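Local coordinates for glucan-binding protein C, GbpC (PDB 5UQZ) that binds glucan at the streptococcal cell surface and is thought to mediate both sucrose-dependent and sucrose-independent adherence, at residues 240-254 and 299-313. Residues are numbered along the deposited sequence; the frame is centred on the assembly and turned at random.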
ATOM      1  N   ASN A 240     -13.582   2.981  -3.582  1.00  8.26           N
ATOM      2  CA  ASN A 240     -14.958   2.706  -3.947  1.00  8.25           C
ATOM      3  C   ASN A 240     -14.907   1.548  -4.938  1.00  8.67           C
ATOM      4  O   ASN A 240     -14.366   1.689  -6.046  1.00  9.50           O
ATOM      5  CB  ASN A 240     -15.605   3.938  -4.567  1.00 10.79           C
ATOM      6  CG  ASN A 240     -17.074   3.717  -4.852  1.00 13.69           C
ATOM      7  OD1 ASN A 240     -17.489   2.623  -5.254  1.00 14.58           O
ATOM      8  ND2 ASN A 240     -17.899   4.754  -4.616  1.00 17.68           N
ATOM      9  N   LEU A 241     -15.435   0.398  -4.530  1.00  9.32           N
ATOM     10  CA  LEU A 241     -15.276  -0.811  -5.330  1.00 10.67           C
ATOM     11  C   LEU A 241     -16.243  -0.885  -6.503  1.00  8.86           C
ATOM     12  O   LEU A 241     -16.071  -1.782  -7.350  1.00  9.64           O
ATOM     13  CB  LEU A 241     -15.445  -2.085  -4.484  1.00 15.25           C
ATOM     14  CG  LEU A 241     -14.190  -2.347  -3.603  1.00 20.74           C
ATOM     15  CD1 LEU A 241     -13.948  -1.316  -2.510  1.00 28.74           C
ATOM     16  CD2 LEU A 241     -14.406  -3.670  -2.937  1.00 21.01           C
ATOM     17  N   GLY A 242     -17.221   0.014  -6.594  1.00 10.28           N
ATOM     18  CA  GLY A 242     -18.121  -0.076  -7.721  1.00 11.41           C
ATOM     19  C   GLY A 242     -18.881  -1.384  -7.663  1.00 10.65           C
ATOM     20  O   GLY A 242     -19.366  -1.810  -6.610  1.00 13.30           O
ATOM     21  N   ASP A 243     -18.991  -2.038  -8.812  1.00  9.50           N
ATOM     22  CA  ASP A 243     -19.644  -3.334  -8.915  1.00 10.98           C
ATOM     23  C   ASP A 243     -18.780  -4.522  -8.496  1.00 10.39           C
ATOM     24  O   ASP A 243     -19.256  -5.675  -8.501  1.00 13.99           O
ATOM     25  CB  ASP A 243     -20.175  -3.503 -10.342  1.00 15.04           C
ATOM     26  CG  ASP A 243     -21.213  -4.609 -10.457  1.00 33.46           C
ATOM     27  OD1 ASP A 243     -22.063  -4.732  -9.543  1.00 44.46           O
ATOM     28  OD2 ASP A 243     -21.150  -5.350 -11.427  1.00 35.04           O
ATOM     29  N   ASN A 244     -17.541  -4.283  -8.094  1.00  9.41           N
ATOM     30  CA  ASN A 244     -16.703  -5.356  -7.539  1.00  9.16           C
ATOM     31  C   ASN A 244     -17.097  -5.597  -6.095  1.00  9.25           C
ATOM     32  O   ASN A 244     -17.809  -4.792  -5.494  1.00 12.27           O
ATOM     33  CB  ASN A 244     -15.252  -4.955  -7.680  1.00  8.71           C
ATOM     34  CG  ASN A 244     -14.945  -4.582  -9.117  1.00  7.94           C
ATOM     35  OD1 ASN A 244     -14.910  -5.451 -10.004  1.00  8.08           O
ATOM     36  ND2 ASN A 244     -14.674  -3.294  -9.378  1.00  8.73           N
ATOM     37  N   GLU A 245     -16.656  -6.718  -5.527  1.00  9.59           N
ATOM     38  CA  GLU A 245     -17.150  -7.165  -4.226  1.00  9.51           C
ATOM     39  C   GLU A 245     -16.066  -7.087  -3.163  1.00  7.74           C
ATOM     40  O   GLU A 245     -14.993  -7.654  -3.328  1.00  9.57           O
ATOM     41  CB  GLU A 245     -17.680  -8.580  -4.346  1.00 12.27           C
ATOM     42  CG  GLU A 245     -18.319  -9.080  -3.112  1.00 22.35           C
ATOM     43  CD  GLU A 245     -19.094 -10.366  -3.329  1.00 37.34           C
ATOM     44  OE1 GLU A 245     -19.590 -10.874  -2.290  1.00 43.07           O
ATOM     45  OE2 GLU A 245     -19.219 -10.832  -4.500  1.00 42.47           O
ATOM     46  N   PHE A 246     -16.376  -6.482  -2.016  1.00  8.96           N
ATOM     47  CA  PHE A 246     -15.414  -6.381  -0.926  1.00  8.48           C
ATOM     48  C   PHE A 246     -15.200  -7.740  -0.274  1.00  8.43           C
ATOM     49  O   PHE A 246     -16.158  -8.467  -0.037  1.00 11.07           O
ATOM     50  CB  PHE A 246     -15.955  -5.404   0.131  1.00 10.24           C
ATOM     51  CG  PHE A 246     -15.084  -5.252   1.351  1.00  9.48           C
ATOM     52  CD1 PHE A 246     -13.722  -5.029   1.263  1.00  9.81           C
ATOM     53  CD2 PHE A 246     -15.682  -5.210   2.607  1.00 10.78           C
ATOM     54  CE1 PHE A 246     -12.969  -4.806   2.391  1.00  9.63           C
ATOM     55  CE2 PHE A 246     -14.921  -4.997   3.750  1.00 12.74           C
ATOM     56  CZ  PHE A 246     -13.562  -4.810   3.645  1.00 10.54           C
ATOM     57  N   VAL A 247     -13.941  -8.068   0.016  1.00  8.84           N
ATOM     58  CA  VAL A 247     -13.559  -9.203   0.828  1.00 10.58           C
ATOM     59  C   VAL A 247     -12.882  -8.652   2.084  1.00  9.79           C
ATOM     60  O   VAL A 247     -11.763  -8.102   2.020  1.00 10.84           O
ATOM     61  CB  VAL A 247     -12.645 -10.162   0.057  1.00 13.79           C
ATOM     62  CG1 VAL A 247     -12.225 -11.293   0.977  1.00 17.45           C
ATOM     63  CG2 VAL A 247     -13.367 -10.691  -1.202  1.00 14.90           C
ATOM     64  N   LYS A 248     -13.554  -8.801   3.234  1.00 10.16           N
ATOM     65  CA  LYS A 248     -13.030  -8.295   4.491  1.00 10.55           C
ATOM     66  C   LYS A 248     -11.859  -9.162   4.948  1.00 11.07           C
ATOM     67  O   LYS A 248     -11.934 -10.400   4.956  1.00 13.83           O
ATOM     68  CB  LYS A 248     -14.181  -8.332   5.509  1.00 12.34           C
ATOM     69  CG  LYS A 248     -13.760  -8.041   6.966  1.00 12.40           C
ATOM     70  CD  LYS A 248     -13.302  -6.611   7.159  1.00 12.37           C
ATOM     71  CE  LYS A 248     -12.627  -6.349   8.520  1.00 18.11           C
ATOM     72  NZ  LYS A 248     -13.352  -6.820   9.633  1.00 27.52           N
ATOM     73  N   ILE A 249     -10.795  -8.527   5.427  1.00  9.60           N
ATOM     74  CA  ILE A 249      -9.620  -9.241   5.939  1.00 10.47           C
ATOM     75  C   ILE A 249      -9.739  -9.328   7.460  1.00 10.16           C
ATOM     76  O   ILE A 249      -9.899  -8.293   8.111  1.00 10.30           O
ATOM     77  CB  ILE A 249      -8.322  -8.534   5.544  1.00 10.55           C
ATOM     78  CG1 ILE A 249      -8.184  -8.405   3.997  1.00 12.67           C
ATOM     79  CG2 ILE A 249      -7.118  -9.250   6.180  1.00 12.65           C
ATOM     80  CD1 ILE A 249      -8.044  -9.671   3.308  1.00 15.15           C
ATOM     81  N   PRO A 250      -9.754 -10.523   8.050  1.00 10.60           N
ATOM     82  CA  PRO A 250      -9.935 -10.618   9.519  1.00 10.94           C
ATOM     83  C   PRO A 250      -8.868  -9.840  10.266  1.00 10.59           C
ATOM     84  O   PRO A 250      -7.688  -9.886   9.923  1.00 11.21           O
ATOM     85  CB  PRO A 250      -9.802 -12.119   9.813  1.00 13.30           C
ATOM     86  CG  PRO A 250      -9.686 -12.758   8.546  1.00 21.89           C
ATOM     87  CD  PRO A 250      -9.554 -11.827   7.395  1.00 12.99           C
ATOM     88  N   GLY A 251      -9.303  -9.098  11.281  1.00 11.23           N
ATOM     89  CA  GLY A 251      -8.402  -8.296  12.096  1.00 11.11           C
ATOM     90  C   GLY A 251      -7.979  -6.997  11.467  1.00  9.77           C
ATOM     91  O   GLY A 251      -7.227  -6.249  12.114  1.00 10.97           O
ATOM     92  N   SER A 252      -8.375  -6.716  10.240  1.00  9.63           N
ATOM     93  CA  SER A 252      -7.950  -5.476   9.607  1.00  8.64           C
ATOM     94  C   SER A 252      -8.707  -4.275  10.157  1.00  9.40           C
ATOM     95  O   SER A 252      -9.878  -4.379  10.576  1.00 10.70           O
ATOM     96  CB  SER A 252      -8.202  -5.579   8.110  1.00  8.73           C
ATOM     97  OG  SER A 252      -7.866  -4.350   7.507  1.00  9.08           O
ATOM     98  N   SER A 253      -8.039  -3.110  10.128  1.00  9.41           N
ATOM     99  CA  SER A 253      -8.672  -1.819  10.394  1.00  9.63           C
ATOM    100  C   SER A 253      -9.613  -1.383   9.279  1.00  9.74           C
ATOM    101  O   SER A 253     -10.375  -0.430   9.493  1.00 10.53           O
ATOM    102  CB  SER A 253      -7.565  -0.779  10.576  1.00 10.41           C
ATOM    103  OG  SER A 253      -6.853  -0.567   9.356  1.00 10.07           O
ATOM    104  N   VAL A 254      -9.563  -2.038   8.109  1.00  9.18           N
ATOM    105  CA  VAL A 254     -10.299  -1.595   6.934  1.00  8.92           C
ATOM    106  C   VAL A 254     -11.645  -2.328   6.871  1.00  9.01           C
ATOM    107  O   VAL A 254     -11.703  -3.564   6.953  1.00 10.04           O
ATOM    108  CB  VAL A 254      -9.476  -1.884   5.665  1.00  8.91           C
ATOM    109  CG1 VAL A 254     -10.290  -1.649   4.400  1.00  9.87           C
ATOM    110  CG2 VAL A 254      -8.219  -1.055   5.712  1.00 10.29           C
ATOM    111  N   TYR A 299      -1.628  -7.066   6.850  1.00  9.42           N
ATOM    112  CA  TYR A 299      -3.071  -7.284   6.804  1.00  9.18           C
ATOM    113  C   TYR A 299      -3.822  -6.209   7.565  1.00  8.38           C
ATOM    114  O   TYR A 299      -4.980  -5.915   7.254  1.00  9.10           O
ATOM    115  CB  TYR A 299      -3.440  -8.683   7.370  1.00  9.96           C
ATOM    116  CG  TYR A 299      -3.403  -8.725   8.880  1.00 10.25           C
ATOM    117  CD1 TYR A 299      -2.221  -8.980   9.585  1.00 10.58           C
ATOM    118  CD2 TYR A 299      -4.548  -8.426   9.618  1.00  9.45           C
ATOM    119  CE1 TYR A 299      -2.170  -8.968  10.973  1.00 11.88           C
ATOM    120  CE2 TYR A 299      -4.513  -8.397  11.002  1.00 10.77           C
ATOM    121  CZ  TYR A 299      -3.311  -8.666  11.676  1.00 10.93           C
ATOM    122  OH  TYR A 299      -3.224  -8.644  13.027  1.00 12.63           O
ATOM    123  N   TYR A 300      -3.171  -5.607   8.570  1.00  8.93           N
ATOM    124  CA  TYR A 300      -3.893  -4.692   9.430  1.00  9.16           C
ATOM    125  C   TYR A 300      -4.395  -3.475   8.670  1.00  8.66           C
ATOM    126  O   TYR A 300      -5.383  -2.859   9.092  1.00  8.78           O
ATOM    127  CB  TYR A 300      -2.986  -4.270  10.579  1.00 10.33           C
ATOM    128  CG  TYR A 300      -3.566  -3.253  11.500  1.00  9.58           C
ATOM    129  CD1 TYR A 300      -4.673  -3.548  12.326  1.00  9.92           C
ATOM    130  CD2 TYR A 300      -2.991  -1.989  11.601  1.00 11.05           C
ATOM    131  CE1 TYR A 300      -5.212  -2.580  13.161  1.00 11.38           C
ATOM    132  CE2 TYR A 300      -3.502  -1.037  12.467  1.00 10.82           C
ATOM    133  CZ  TYR A 300      -4.604  -1.334  13.242  1.00 10.56           C
ATOM    134  OH  TYR A 300      -5.122  -0.366  14.096  1.00 13.70           O
ATOM    135  N   GLY A 301      -3.705  -3.080   7.604  1.00  8.74           N
ATOM    136  CA  GLY A 301      -4.116  -1.932   6.825  1.00  9.37           C
ATOM    137  C   GLY A 301      -4.749  -2.308   5.499  1.00  8.26           C
ATOM    138  O   GLY A 301      -4.830  -1.446   4.612  1.00  9.56           O
ATOM    139  N   ALA A 302      -5.235  -3.536   5.354  1.00  8.38           N
ATOM    140  CA  ALA A 302      -5.590  -4.031   4.032  1.00  8.65           C
ATOM    141  C   ALA A 302      -7.056  -4.428   3.900  1.00  8.71           C
ATOM    142  O   ALA A 302      -7.696  -4.900   4.847  1.00  8.97           O
ATOM    143  CB  ALA A 302      -4.784  -5.274   3.707  1.00 10.03           C
ATOM    144  N   GLY A 303      -7.563  -4.271   2.680  1.00  9.15           N
ATOM    145  CA  GLY A 303      -8.777  -4.913   2.224  1.00 10.52           C
ATOM    146  C   GLY A 303      -8.460  -5.770   1.021  1.00  8.75           C
ATOM    147  O   GLY A 303      -7.307  -5.917   0.609  1.00  8.94           O
ATOM    148  N   ALA A 304      -9.489  -6.329   0.404  1.00  9.54           N
ATOM    149  CA  ALA A 304      -9.358  -7.079  -0.827  1.00  9.66           C
ATOM    150  C   ALA A 304     -10.681  -7.022  -1.554  1.00  8.12           C
ATOM    151  O   ALA A 304     -11.679  -6.554  -1.002  1.00  8.32           O
ATOM    152  CB  ALA A 304      -9.001  -8.532  -0.547  1.00 10.55           C
ATOM    153  N   MET A 305     -10.683  -7.504  -2.799  1.00  8.12           N
ATOM    154  CA  MET A 305     -11.899  -7.528  -3.587  1.00  8.56           C
ATOM    155  C   MET A 305     -11.945  -8.789  -4.423  1.00  7.94           C
ATOM    156  O   MET A 305     -10.919  -9.319  -4.843  1.00  8.84           O
ATOM    157  CB  MET A 305     -12.072  -6.315  -4.489  1.00 10.61           C
ATOM    158  CG  MET A 305     -10.969  -6.123  -5.488  1.00  9.51           C
ATOM    159  SD  MET A 305     -11.374  -4.694  -6.566  1.00 11.18           S
ATOM    160  CE  MET A 305      -9.804  -4.483  -7.415  1.00 10.94           C
ATOM    161  N   THR A 306     -13.162  -9.245  -4.722  1.00  7.67           N
ATOM    162  CA  THR A 306     -13.397 -10.081  -5.903  1.00  7.84           C
ATOM    163  C   THR A 306     -13.575  -9.124  -7.063  1.00  6.70           C
ATOM    164  O   THR A 306     -14.558  -8.349  -7.097  1.00  7.85           O
ATOM    165  CB  THR A 306     -14.624 -10.962  -5.704  1.00  8.87           C
ATOM    166  OG1 THR A 306     -14.404 -11.828  -4.581  1.00  9.62           O
ATOM    167  CG2 THR A 306     -14.867 -11.793  -6.950  1.00 10.11           C
ATOM    168  N   TYR A 307     -12.568  -9.070  -7.912  1.00  7.25           N
ATOM    169  CA  TYR A 307     -12.550  -8.149  -9.031  1.00  7.11           C
ATOM    170  C   TYR A 307     -13.292  -8.778 -10.197  1.00  7.10           C
ATOM    171  O   TYR A 307     -12.921  -9.854 -10.698  1.00  8.35           O
ATOM    172  CB  TYR A 307     -11.094  -7.832  -9.407  1.00  7.67           C
ATOM    173  CG  TYR A 307     -11.023  -6.887 -10.597  1.00  6.82           C
ATOM    174  CD1 TYR A 307     -11.570  -5.613 -10.517  1.00  6.86           C
ATOM    175  CD2 TYR A 307     -10.467  -7.287 -11.823  1.00  7.04           C
ATOM    176  CE1 TYR A 307     -11.581  -4.765 -11.625  1.00  7.26           C
ATOM    177  CE2 TYR A 307     -10.448  -6.458 -12.901  1.00  7.44           C
ATOM    178  CZ  TYR A 307     -10.989  -5.210 -12.815  1.00  6.90           C
ATOM    179  OH  TYR A 307     -11.020  -4.355 -13.890  1.00  7.56           O
ATOM    180  N   LYS A 308     -14.356  -8.095 -10.627  1.00  7.34           N
ATOM    181  CA  LYS A 308     -15.264  -8.637 -11.644  1.00  8.17           C
ATOM    182  C   LYS A 308     -15.053  -7.964 -12.999  1.00  8.74           C
ATOM    183  O   LYS A 308     -15.844  -8.166 -13.920  1.00 13.68           O
ATOM    184  CB  LYS A 308     -16.706  -8.461 -11.185  1.00 10.74           C
ATOM    185  CG  LYS A 308     -16.968  -9.335  -9.939  1.00 13.17           C
ATOM    186  CD  LYS A 308     -18.421  -9.130  -9.443  1.00 17.13           C
ATOM    187  CE  LYS A 308     -18.663  -9.941  -8.183  1.00 21.61           C
ATOM    188  NZ  LYS A 308     -20.049  -9.866  -7.631  1.00 26.93           N
ATOM    189  N   GLY A 309     -14.009  -7.167 -13.140  1.00  8.05           N
ATOM    190  CA  GLY A 309     -13.741  -6.539 -14.421  1.00  9.38           C
ATOM    191  C   GLY A 309     -14.338  -5.170 -14.600  1.00 10.75           C
ATOM    192  O   GLY A 309     -14.172  -4.601 -15.670  1.00 17.10           O
ATOM    193  N   GLU A 310     -14.885  -4.581 -13.586  1.00  9.21           N
ATOM    194  CA  GLU A 310     -15.572  -3.306 -13.676  1.00  9.94           C
ATOM    195  C   GLU A 310     -14.776  -2.208 -12.979  1.00  7.84           C
ATOM    196  O   GLU A 310     -13.942  -2.484 -12.108  1.00  8.18           O
ATOM    197  CB  GLU A 310     -16.945  -3.487 -13.025  1.00 14.78           C
ATOM    198  CG  GLU A 310     -17.784  -4.528 -13.799  1.00 21.79           C
ATOM    199  CD  GLU A 310     -19.221  -4.119 -14.063  1.00 30.01           C
ATOM    200  OE1 GLU A 310     -19.700  -3.013 -13.700  1.00 31.20           O
ATOM    201  OE2 GLU A 310     -19.914  -4.962 -14.652  1.00 22.98           O
ATOM    202  N   PRO A 311     -14.998  -0.950 -13.332  1.00  7.62           N
ATOM    203  CA  PRO A 311     -14.143   0.133 -12.765  1.00  7.33           C
ATOM    204  C   PRO A 311     -14.295   0.264 -11.244  1.00  8.07           C
ATOM    205  O   PRO A 311     -15.339  -0.065 -10.639  1.00  9.05           O
ATOM    206  CB  PRO A 311     -14.672   1.394 -13.465  1.00  9.76           C
ATOM    207  CG  PRO A 311     -15.260   0.858 -14.764  1.00 10.23           C
ATOM    208  CD  PRO A 311     -15.901  -0.476 -14.409  1.00  9.72           C
ATOM    209  N   PHE A 312     -13.221   0.761 -10.644  1.00  7.42           N
ATOM    210  CA  PHE A 312     -13.202   1.083  -9.230  1.00  7.08           C
ATOM    211  C   PHE A 312     -12.392   2.355  -9.065  1.00  7.33           C
ATOM    212  O   PHE A 312     -11.662   2.751  -9.961  1.00  8.37           O
ATOM    213  CB  PHE A 312     -12.638  -0.096  -8.402  1.00  7.86           C
ATOM    214  CG  PHE A 312     -11.279  -0.519  -8.792  1.00  8.04           C
ATOM    215  CD1 PHE A 312     -11.109  -1.428  -9.852  1.00  8.24           C
ATOM    216  CD2 PHE A 312     -10.149  -0.025  -8.141  1.00  9.86           C
ATOM    217  CE1 PHE A 312      -9.831  -1.838 -10.263  1.00  9.77           C
ATOM    218  CE2 PHE A 312      -8.879  -0.455  -8.545  1.00 11.97           C
ATOM    219  CZ  PHE A 312      -8.730  -1.347  -9.608  1.00 10.59           C
ATOM    220  N   THR A 313     -12.525   3.002  -7.905  1.00  7.95           N
ATOM    221  CA  THR A 313     -11.910   4.319  -7.720  1.00  8.06           C
ATOM    222  C   THR A 313     -11.192   4.383  -6.387  1.00  8.80           C
ATOM    223  O   THR A 313     -11.783   4.074  -5.351  1.00 11.49           O
ATOM    224  CB  THR A 313     -13.000   5.397  -7.754  1.00  9.03           C
ATOM    225  OG1 THR A 313     -13.679   5.324  -9.010  1.00 10.11           O
ATOM    226  CG2 THR A 313     -12.413   6.799  -7.574  1.00 10.31           C
TER
HETATM  227  O   HOH W   1     -17.936  -0.729 -11.120  1.00 13.91           O
HETATM  228  O   HOH W   2     -10.443  -5.571   5.320  1.00  9.36           O
HETATM  229  O   HOH W   3      -5.450  -7.271  14.073  1.00 13.82           O
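Glu245 to Val247 and Gly303 to Thr306 run antiparallel as short strands, their axes 4.3 Å apart at closest approach, with Glu245 and Thr306 a hydrogen-bonded pair and Phe246 facing Met305 in the next, non-hydrogen-bonded one. Strand 303-306 is the middle of a small three-stranded sheet, with 219-222 along its other edge; a second pairing, Asn240 with Thr313, belongs to the large sheet, and the loops between carry both segments from one sheet to the other.

Asn244 ties these loops together. With CG anti to its carbonyl carbon (chi1 -53°), its amide lies alongside the Tyr307 ring, the two planes 32° apart. Asn244 OD1 accepts from the backbone N of Lys308 at 2.8 Å, while Asn244 ND2 gives an almost straight bond of 2.9 Å to Glu310 O, which lies in the amide plane although the donor stands above the carbonyl plane. ND2 also bonds Leu241 O inside the type II' turn, so three bonds fix the rotation of the amide. Nearby, Lys308 NZ forms a weak salt bridge with Glu245 OE2.

At the far end, Tyr300 O accepts from both the backbone N and OG of Ser253, the hydroxyl at 2.7 Å, and Ser253 CB sits over one face of the Tyr300 ring. Ser252 OG donates to Ala302 O at 2.7 Å and, accepting from Val254 N two residues on, closes an ST turn. Between these ends, Ile249 sets CG2 against Tyr299 CB (3.9 Å) and CD1 against Ala304 CB. One water joins Ile249 N, Val254 O and Ala302 O.

Side-chain groups thus replace strand pairing where the backbones diverge: the Asn244 amide holds the 307-311 loop, and the two serine hydroxyls pin 299-302 around Gly301, which lies about 8 Å from the bound calcium.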